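Long-range contacts in universal stress protein A-like protein (Arabidopsis thaliana, PDB 2GM3), which binds adenosine monophosphate and belongs to the universal stress protein family, although its cellular role is unknown: residues P5-V10 with R124-V129; D45-L50 with G102-I107. All coordinates share one frame; numbering follows the deposited sequence.

Both contacts are seams of one five-stranded parallel sheet, with strands ordered 102-109, 46-54, 6-11, 127-132, 158-162. Contact 1 joins strand 6-11 to 127-132, contact 2 joins 46-54 to 102-109, and their centres lie about 8 Å apart. Strands 6-11 and 46-54 are themselves neighbours: probable hydrogen bonds link Val8 O to Leu49 N (2.7 Å) and Val10 N to Leu49 O (2.7 Å). Along the chain, contact 2 is nested inside contact 1. The bound AMP lies about 6 Å from the side chain of Val10 and about 9 Å from that of Leu50, and the AMP-binding residues Ala11, Val12 and Asn13 directly follow the first segment of contact 1. Both contacts touch the second subunit.

Contact 1: residues P5-V10 with R124-V129; sequences PTKVMV and RPDFLV
Val8, Met9 and Val10 pair in parallel with Phe127, Leu128 and Val129, the short strand axes passing 4.6 Å apart at 33°. Met9 N donates to Phe127 O (2.8 Å) and Val129 N to Met9 O. Where strand 127-132 begins, Lys7 O accepts two N-H groups, from Asp126 N (2.8 Å) and Phe127 N (3.3 Å). The Asp126 side chain extends this ladder: CG stands anti to the carbonyl carbon (chi1 -66°), and OD2 uses its anti lone pair to take Lys7 N in a nearly straight bond (164°). An alanine here would probably leave Lys7 N without its acceptor across this seam, Lys7 O keeping its two N-H donors. On the face of Val8 and Val129, Val8 CG1 sits over the Phe127 ring, 4.0 Å from its centroid, while Thr6 CG2 meets the ring edge in plane; Trp33 of the second subunit meets the same ring. On the other face, Met9, a selenomethionine, brings CE to Leu128 CD1 (3.6 Å) and CB to Pro125 CG, both Met9 and Leu128 packing on Ile116 and Val120 of helix 112-123. The chemistry thus divides: a carboxylate completes the backbone bonding where the strands begin, and apolar packing fills both faces, one reaching the subunit interface.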
ATOM      1  N   PRO A   5      -2.397   6.563  16.728  1.00 56.59           N
ATOM      2  CA  PRO A   5      -2.381   7.269  15.447  1.00 57.07           C
ATOM      3  C   PRO A   5      -1.479   6.541  14.482  1.00 57.16           C
ATOM      4  O   PRO A   5      -0.351   6.171  14.837  1.00 57.54           O
ATOM      5  CB  PRO A   5      -1.824   8.674  15.786  1.00 56.77           C
ATOM      6  CG  PRO A   5      -1.213   8.555  17.102  1.00 55.96           C
ATOM      7  CD  PRO A   5      -1.898   7.415  17.821  1.00 57.22           C
ATOM      8  N   THR A   6      -1.991   6.309  13.276  1.00 57.14           N
ATOM      9  CA  THR A   6      -1.309   5.478  12.317  1.00 57.06           C
ATOM     10  C   THR A   6      -0.194   6.274  11.682  1.00 57.69           C
ATOM     11  O   THR A   6      -0.422   7.374  11.156  1.00 57.81           O
ATOM     12  CB  THR A   6      -2.289   4.944  11.298  1.00 56.95           C
ATOM     13  OG1 THR A   6      -3.110   3.964  11.937  1.00 56.33           O
ATOM     14  CG2 THR A   6      -1.568   4.305  10.141  1.00 56.18           C
ATOM     15  N   LYS A   7       1.021   5.737  11.747  1.00 58.16           N
ATOM     16  CA  LYS A   7       2.174   6.425  11.134  1.00 59.04           C
ATOM     17  C   LYS A   7       2.298   6.019   9.690  1.00 58.85           C
ATOM     18  O   LYS A   7       2.563   4.872   9.364  1.00 59.59           O
ATOM     19  CB  LYS A   7       3.499   6.169  11.877  1.00 58.95           C
ATOM     20  CG  LYS A   7       3.494   6.506  13.390  1.00 59.17           C
ATOM     21  CD  LYS A   7       4.700   5.852  14.066  1.00 60.60           C
ATOM     22  CE  LYS A   7       4.336   5.262  15.441  1.00 64.18           C
ATOM     23  NZ  LYS A   7       5.074   3.968  15.719  1.00 63.84           N
ATOM     24  N   VAL A   8       2.103   6.985   8.819  1.00 58.84           N
ATOM     25  CA  VAL A   8       2.175   6.774   7.406  1.00 58.86           C
ATOM     26  C   VAL A   8       3.468   7.401   6.881  1.00 59.12           C
ATOM     27  O   VAL A   8       3.584   8.634   6.827  1.00 58.99           O
ATOM     28  CB  VAL A   8       0.983   7.454   6.740  1.00 58.65           C
ATOM     29  CG1 VAL A   8       0.930   7.112   5.242  1.00 57.77           C
ATOM     30  CG2 VAL A   8      -0.300   7.061   7.442  1.00 58.79           C
HETATM   31  N   MSE A   9       4.422   6.557   6.470  1.00 59.13           N
HETATM   32  CA  MSE A   9       5.648   7.060   5.833  1.00 59.73           C
HETATM   33  C   MSE A   9       5.403   7.284   4.352  1.00 58.42           C
HETATM   34  O   MSE A   9       4.897   6.389   3.680  1.00 58.97           O
HETATM   35  CB  MSE A   9       6.801   6.088   6.009  1.00 59.55           C
HETATM   36  CG  MSE A   9       8.123   6.725   5.548  1.00 61.63           C
HETATM   37 SE   MSE A   9       9.665   5.736   6.116  1.00 64.50          SE
HETATM   38  CE  MSE A   9      10.257   5.331   4.472  1.00 61.90           C
ATOM     39  N   VAL A  10       5.736   8.469   3.857  1.00 57.37           N
ATOM     40  CA  VAL A  10       5.466   8.831   2.455  1.00 56.78           C
ATOM     41  C   VAL A  10       6.783   9.221   1.834  1.00 56.60           C
ATOM     42  O   VAL A  10       7.409  10.157   2.283  1.00 56.66           O
ATOM     43  CB  VAL A  10       4.483   9.994   2.339  1.00 56.11           C
ATOM     44  CG1 VAL A  10       4.251  10.334   0.889  1.00 57.21           C
ATOM     45  CG2 VAL A  10       3.142   9.663   3.008  1.00 55.79           C
ATOM     46  N   ARG A 124       9.987   2.619  11.907  1.00 59.55           N
ATOM     47  CA  ARG A 124       8.878   1.699  12.100  1.00 59.66           C
ATOM     48  C   ARG A 124       7.517   2.332  11.930  1.00 59.16           C
ATOM     49  O   ARG A 124       6.730   2.347  12.847  1.00 59.55           O
ATOM     50  CB  ARG A 124       9.034   0.910  13.420  1.00 59.46           C
ATOM     51  CG  ARG A 124       9.692  -0.442  13.146  1.00 61.45           C
ATOM     52  CD  ARG A 124      10.411  -1.032  14.305  1.00 65.06           C
ATOM     53  NE  ARG A 124      10.822   0.020  15.238  1.00 67.74           N
ATOM     54  CZ  ARG A 124      11.240  -0.197  16.481  1.00 66.81           C
ATOM     55  NH1 ARG A 124      11.338  -1.425  16.979  1.00 66.85           N
ATOM     56  NH2 ARG A 124      11.553   0.831  17.228  1.00 67.50           N
ATOM     57  N   PRO A 125       7.235   2.834  10.720  1.00 59.16           N
ATOM     58  CA  PRO A 125       5.909   3.392  10.413  1.00 58.75           C
ATOM     59  C   PRO A 125       4.922   2.237  10.239  1.00 58.37           C
ATOM     60  O   PRO A 125       5.329   1.091  10.041  1.00 58.15           O
ATOM     61  CB  PRO A 125       6.135   4.128   9.097  1.00 58.29           C
ATOM     62  CG  PRO A 125       7.252   3.357   8.451  1.00 58.92           C
ATOM     63  CD  PRO A 125       8.128   2.848   9.547  1.00 58.92           C
ATOM     64  N   ASP A 126       3.636   2.515  10.356  1.00 57.75           N
ATOM     65  CA  ASP A 126       2.690   1.455  10.238  1.00 57.08           C
ATOM     66  C   ASP A 126       2.641   1.013   8.778  1.00 57.08           C
ATOM     67  O   ASP A 126       2.537  -0.174   8.507  1.00 57.16           O
ATOM     68  CB  ASP A 126       1.344   1.899  10.750  1.00 57.09           C
ATOM     69  CG  ASP A 126       1.362   2.180  12.236  1.00 57.84           C
ATOM     70  OD1 ASP A 126       1.587   1.251  13.037  1.00 58.56           O
ATOM     71  OD2 ASP A 126       1.153   3.346  12.609  1.00 60.62           O
ATOM     72  N   PHE A 127       2.725   1.971   7.856  1.00 56.44           N
ATOM     73  CA  PHE A 127       2.924   1.665   6.473  1.00 55.96           C
ATOM     74  C   PHE A 127       3.699   2.691   5.677  1.00 56.28           C
ATOM     75  O   PHE A 127       3.865   3.833   6.108  1.00 56.63           O
ATOM     76  CB  PHE A 127       1.618   1.277   5.776  1.00 55.82           C
ATOM     77  CG  PHE A 127       0.609   2.385   5.603  1.00 54.03           C
ATOM     78  CD1 PHE A 127       0.358   2.898   4.344  1.00 53.09           C
ATOM     79  CD2 PHE A 127      -0.163   2.831   6.675  1.00 53.25           C
ATOM     80  CE1 PHE A 127      -0.623   3.891   4.152  1.00 53.63           C
ATOM     81  CE2 PHE A 127      -1.118   3.802   6.507  1.00 52.45           C
ATOM     82  CZ  PHE A 127      -1.359   4.340   5.243  1.00 53.69           C
ATOM     83  N   LEU A 128       4.136   2.266   4.490  1.00 56.24           N
ATOM     84  CA  LEU A 128       4.894   3.089   3.551  1.00 55.74           C
ATOM     85  C   LEU A 128       4.040   3.376   2.322  1.00 56.31           C
ATOM     86  O   LEU A 128       3.480   2.457   1.717  1.00 57.22           O
ATOM     87  CB  LEU A 128       6.157   2.302   3.140  1.00 55.39           C
ATOM     88  CG  LEU A 128       7.061   2.815   2.028  1.00 54.70           C
ATOM     89  CD1 LEU A 128       7.540   4.241   2.361  1.00 53.84           C
ATOM     90  CD2 LEU A 128       8.220   1.913   1.800  1.00 54.54           C
ATOM     91  N   VAL A 129       3.929   4.641   1.963  1.00 56.33           N
ATOM     92  CA  VAL A 129       3.309   5.032   0.707  1.00 56.75           C
ATOM     93  C   VAL A 129       4.394   5.477  -0.290  1.00 57.13           C
ATOM     94  O   VAL A 129       5.229   6.335   0.023  1.00 57.13           O
ATOM     95  CB  VAL A 129       2.328   6.191   0.903  1.00 56.81           C
ATOM     96  CG1 VAL A 129       1.718   6.586  -0.411  1.00 56.77           C
ATOM     97  CG2 VAL A 129       1.232   5.844   1.909  1.00 56.16           C
TER

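Contact 2: residues D45-L50 with G102-I107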
ATOM      1  N   ASP A  45      -6.120  10.801  13.432  1.00 59.55           N
ATOM      2  CA  ASP A  45      -5.963   9.353  13.443  1.00 59.60           C
ATOM      3  C   ASP A  45      -4.708   8.908  12.679  1.00 59.12           C
ATOM      4  O   ASP A  45      -4.306   7.758  12.741  1.00 58.90           O
ATOM      5  CB  ASP A  45      -7.257   8.691  12.944  1.00 59.74           C
ATOM      6  CG  ASP A  45      -8.362   8.678  14.018  1.00 62.10           C
ATOM      7  OD1 ASP A  45      -8.565   7.614  14.657  1.00 65.73           O
ATOM      8  OD2 ASP A  45      -9.029   9.722  14.256  1.00 63.27           O
ATOM      9  N   PHE A  46      -4.082   9.852  11.985  1.00 58.93           N
ATOM     10  CA  PHE A  46      -2.899   9.589  11.173  1.00 58.93           C
ATOM     11  C   PHE A  46      -1.793  10.613  11.411  1.00 59.20           C
ATOM     12  O   PHE A  46      -2.068  11.782  11.674  1.00 59.57           O
ATOM     13  CB  PHE A  46      -3.281   9.561   9.681  1.00 58.48           C
ATOM     14  CG  PHE A  46      -4.226   8.450   9.337  1.00 58.09           C
ATOM     15  CD1 PHE A  46      -5.601   8.617   9.488  1.00 57.66           C
ATOM     16  CD2 PHE A  46      -3.741   7.227   8.917  1.00 55.67           C
ATOM     17  CE1 PHE A  46      -6.466   7.585   9.206  1.00 56.93           C
ATOM     18  CE2 PHE A  46      -4.587   6.193   8.638  1.00 57.25           C
ATOM     19  CZ  PHE A  46      -5.963   6.360   8.769  1.00 56.97           C
ATOM     20  N   LYS A  47      -0.553  10.161  11.284  1.00 59.27           N
ATOM     21  CA  LYS A  47       0.611  11.028  11.304  1.00 59.30           C
ATOM     22  C   LYS A  47       1.466  10.730  10.062  1.00 59.11           C
ATOM     23  O   LYS A  47       1.784   9.588   9.779  1.00 59.17           O
ATOM     24  CB  LYS A  47       1.406  10.782  12.596  1.00 59.26           C
ATOM     25  CG  LYS A  47       2.665  11.611  12.702  1.00 61.19           C
ATOM     26  CD  LYS A  47       3.297  11.560  14.068  1.00 63.89           C
ATOM     27  CE  LYS A  47       4.561  12.408  14.072  1.00 64.98           C
ATOM     28  NZ  LYS A  47       4.861  12.962  15.444  1.00 66.66           N
ATOM     29  N   ILE A  48       1.822  11.758   9.317  1.00 58.90           N
ATOM     30  CA  ILE A  48       2.537  11.560   8.083  1.00 58.83           C
ATOM     31  C   ILE A  48       4.036  11.750   8.323  1.00 59.23           C
ATOM     32  O   ILE A  48       4.467  12.753   8.916  1.00 59.22           O
ATOM     33  CB  ILE A  48       2.045  12.522   7.042  1.00 58.44           C
ATOM     34  CG1 ILE A  48       0.516  12.411   6.924  1.00 59.57           C
ATOM     35  CG2 ILE A  48       2.754  12.298   5.721  1.00 58.38           C
ATOM     36  CD1 ILE A  48      -0.084  11.019   6.566  1.00 57.88           C
ATOM     37  N   LEU A  49       4.823  10.765   7.901  1.00 58.72           N
ATOM     38  CA  LEU A  49       6.273  10.843   8.026  1.00 58.47           C
ATOM     39  C   LEU A  49       6.833  10.993   6.600  1.00 58.28           C
ATOM     40  O   LEU A  49       6.755  10.082   5.816  1.00 58.84           O
ATOM     41  CB  LEU A  49       6.830   9.604   8.749  1.00 57.71           C
ATOM     42  CG  LEU A  49       6.198   9.310  10.093  1.00 57.82           C
ATOM     43  CD1 LEU A  49       6.589   7.953  10.558  1.00 58.79           C
ATOM     44  CD2 LEU A  49       6.614  10.334  11.136  1.00 58.98           C
ATOM     45  N   LEU A  50       7.331  12.177   6.272  1.00 57.66           N
ATOM     46  CA  LEU A  50       7.759  12.478   4.925  1.00 56.92           C
ATOM     47  C   LEU A  50       9.242  12.271   4.799  1.00 56.64           C
ATOM     48  O   LEU A  50      10.017  12.935   5.472  1.00 57.04           O
ATOM     49  CB  LEU A  50       7.422  13.910   4.583  1.00 56.55           C
ATOM     50  CG  LEU A  50       5.954  14.304   4.526  1.00 57.84           C
ATOM     51  CD1 LEU A  50       5.836  15.754   4.776  1.00 56.24           C
ATOM     52  CD2 LEU A  50       5.359  13.916   3.090  1.00 58.02           C
ATOM     53  N   GLY A 102      -0.791  16.025  11.553  1.00 59.32           N
ATOM     54  CA  GLY A 102       0.563  16.038  12.096  1.00 59.10           C
ATOM     55  C   GLY A 102       1.518  15.387  11.085  1.00 59.50           C
ATOM     56  O   GLY A 102       1.162  14.409  10.391  1.00 59.21           O
ATOM     57  N   CYS A 103       2.722  15.942  10.989  1.00 58.96           N
ATOM     58  CA  CYS A 103       3.741  15.384  10.134  1.00 59.29           C
ATOM     59  C   CYS A 103       5.143  15.586  10.673  1.00 59.05           C
ATOM     60  O   CYS A 103       5.395  16.459  11.500  1.00 59.09           O
ATOM     61  CB  CYS A 103       3.647  15.970   8.714  1.00 59.53           C
ATOM     62  SG  CYS A 103       3.925  17.718   8.611  1.00 63.03           S
ATOM     63  N   GLU A 104       6.045  14.755  10.187  1.00 58.73           N
ATOM     64  CA  GLU A 104       7.462  14.900  10.395  1.00 58.78           C
ATOM     65  C   GLU A 104       8.123  14.704   9.064  1.00 58.18           C
ATOM     66  O   GLU A 104       7.788  13.782   8.332  1.00 58.56           O
ATOM     67  CB  GLU A 104       7.955  13.838  11.353  1.00 58.57           C
ATOM     68  CG  GLU A 104       7.494  14.095  12.752  1.00 61.07           C
ATOM     69  CD  GLU A 104       8.316  13.350  13.796  1.00 62.57           C
ATOM     70  OE1 GLU A 104       8.793  12.220  13.535  1.00 64.52           O
ATOM     71  OE2 GLU A 104       8.481  13.910  14.887  1.00 63.83           O
ATOM     72  N   ALA A 105       9.075  15.557   8.734  1.00 57.78           N
ATOM     73  CA  ALA A 105       9.713  15.441   7.431  1.00 57.51           C
ATOM     74  C   ALA A 105      11.204  15.559   7.594  1.00 57.08           C
ATOM     75  O   ALA A 105      11.685  16.403   8.338  1.00 56.01           O
ATOM     76  CB  ALA A 105       9.192  16.509   6.484  1.00 57.13           C
ATOM     77  N   TRP A 106      11.936  14.693   6.897  1.00 56.76           N
ATOM     78  CA  TRP A 106      13.389  14.766   6.945  1.00 56.13           C
ATOM     79  C   TRP A 106      14.017  14.168   5.702  1.00 56.31           C
ATOM     80  O   TRP A 106      13.335  13.542   4.855  1.00 56.03           O
ATOM     81  CB  TRP A 106      13.913  14.088   8.192  1.00 55.24           C
ATOM     82  CG  TRP A 106      13.775  12.645   8.136  1.00 55.81           C
ATOM     83  CD1 TRP A 106      14.738  11.753   7.815  1.00 55.39           C
ATOM     84  CD2 TRP A 106      12.589  11.890   8.384  1.00 55.41           C
ATOM     85  NE1 TRP A 106      14.235  10.497   7.833  1.00 55.48           N
ATOM     86  CE2 TRP A 106      12.918  10.541   8.195  1.00 55.82           C
ATOM     87  CE3 TRP A 106      11.283  12.226   8.765  1.00 56.27           C
ATOM     88  CZ2 TRP A 106      11.984   9.495   8.376  1.00 56.80           C
ATOM     89  CZ3 TRP A 106      10.356  11.189   8.958  1.00 57.59           C
ATOM     90  CH2 TRP A 106      10.712   9.841   8.747  1.00 56.46           C
ATOM     91  N   ILE A 107      15.330  14.359   5.621  1.00 56.10           N
ATOM     92  CA  ILE A 107      16.120  13.932   4.495  1.00 56.47           C
ATOM     93  C   ILE A 107      17.165  12.941   4.973  1.00 56.60           C
ATOM     94  O   ILE A 107      17.760  13.129   6.026  1.00 56.46           O
ATOM     95  CB  ILE A 107      16.792  15.156   3.852  1.00 56.43           C
ATOM     96  CG1 ILE A 107      15.697  16.052   3.245  1.00 57.57           C
ATOM     97  CG2 ILE A 107      17.829  14.703   2.803  1.00 57.13           C
ATOM     98  CD1 ILE A 107      16.129  17.403   2.692  1.00 57.30           C
TER
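Ile48, Leu49 and Leu50 run parallel to Cys103, Glu104 and Ala105, the two strands of a beta-alpha-beta crossover whose connection includes helix 81-99; strand 102-109 is an outermost strand within this chain. The axes lie 4.5 Å apart and are nearly parallel (9°). Four backbone hydrogen bonds hold the pair: Ile48 N to Gly102 O (2.9 Å), Glu104 N to Ile48 O, Leu50 N to Glu104 O (2.7 Å) and Trp106 N to Leu50 O. Apolar contacts lie on both faces. Leu50 CB meets Ala105 CB at 3.7 Å on the face that Val93 of helix 81-99 covers. On the opposite face, Leu49 CB touches the edge of the Trp106 ring at CZ3 (3.9 Å), close to Val123 of helix 112-123. Charged groups meet more loosely: the extended Lys47 chain, with CG anti to the backbone N (chi1 178°), carries CE against Glu104 CG (3.6 Å), and the salt bridge from NZ to OE2 is long. Trp106 NE1 is engaged elsewhere, by the carboxylate of Glu119. The Leu50 oxygen, which accepts Trp106 N, also lies 3.6 Å above one face of that residue's indole, offset toward the rim, with CE3 its nearest ring atom.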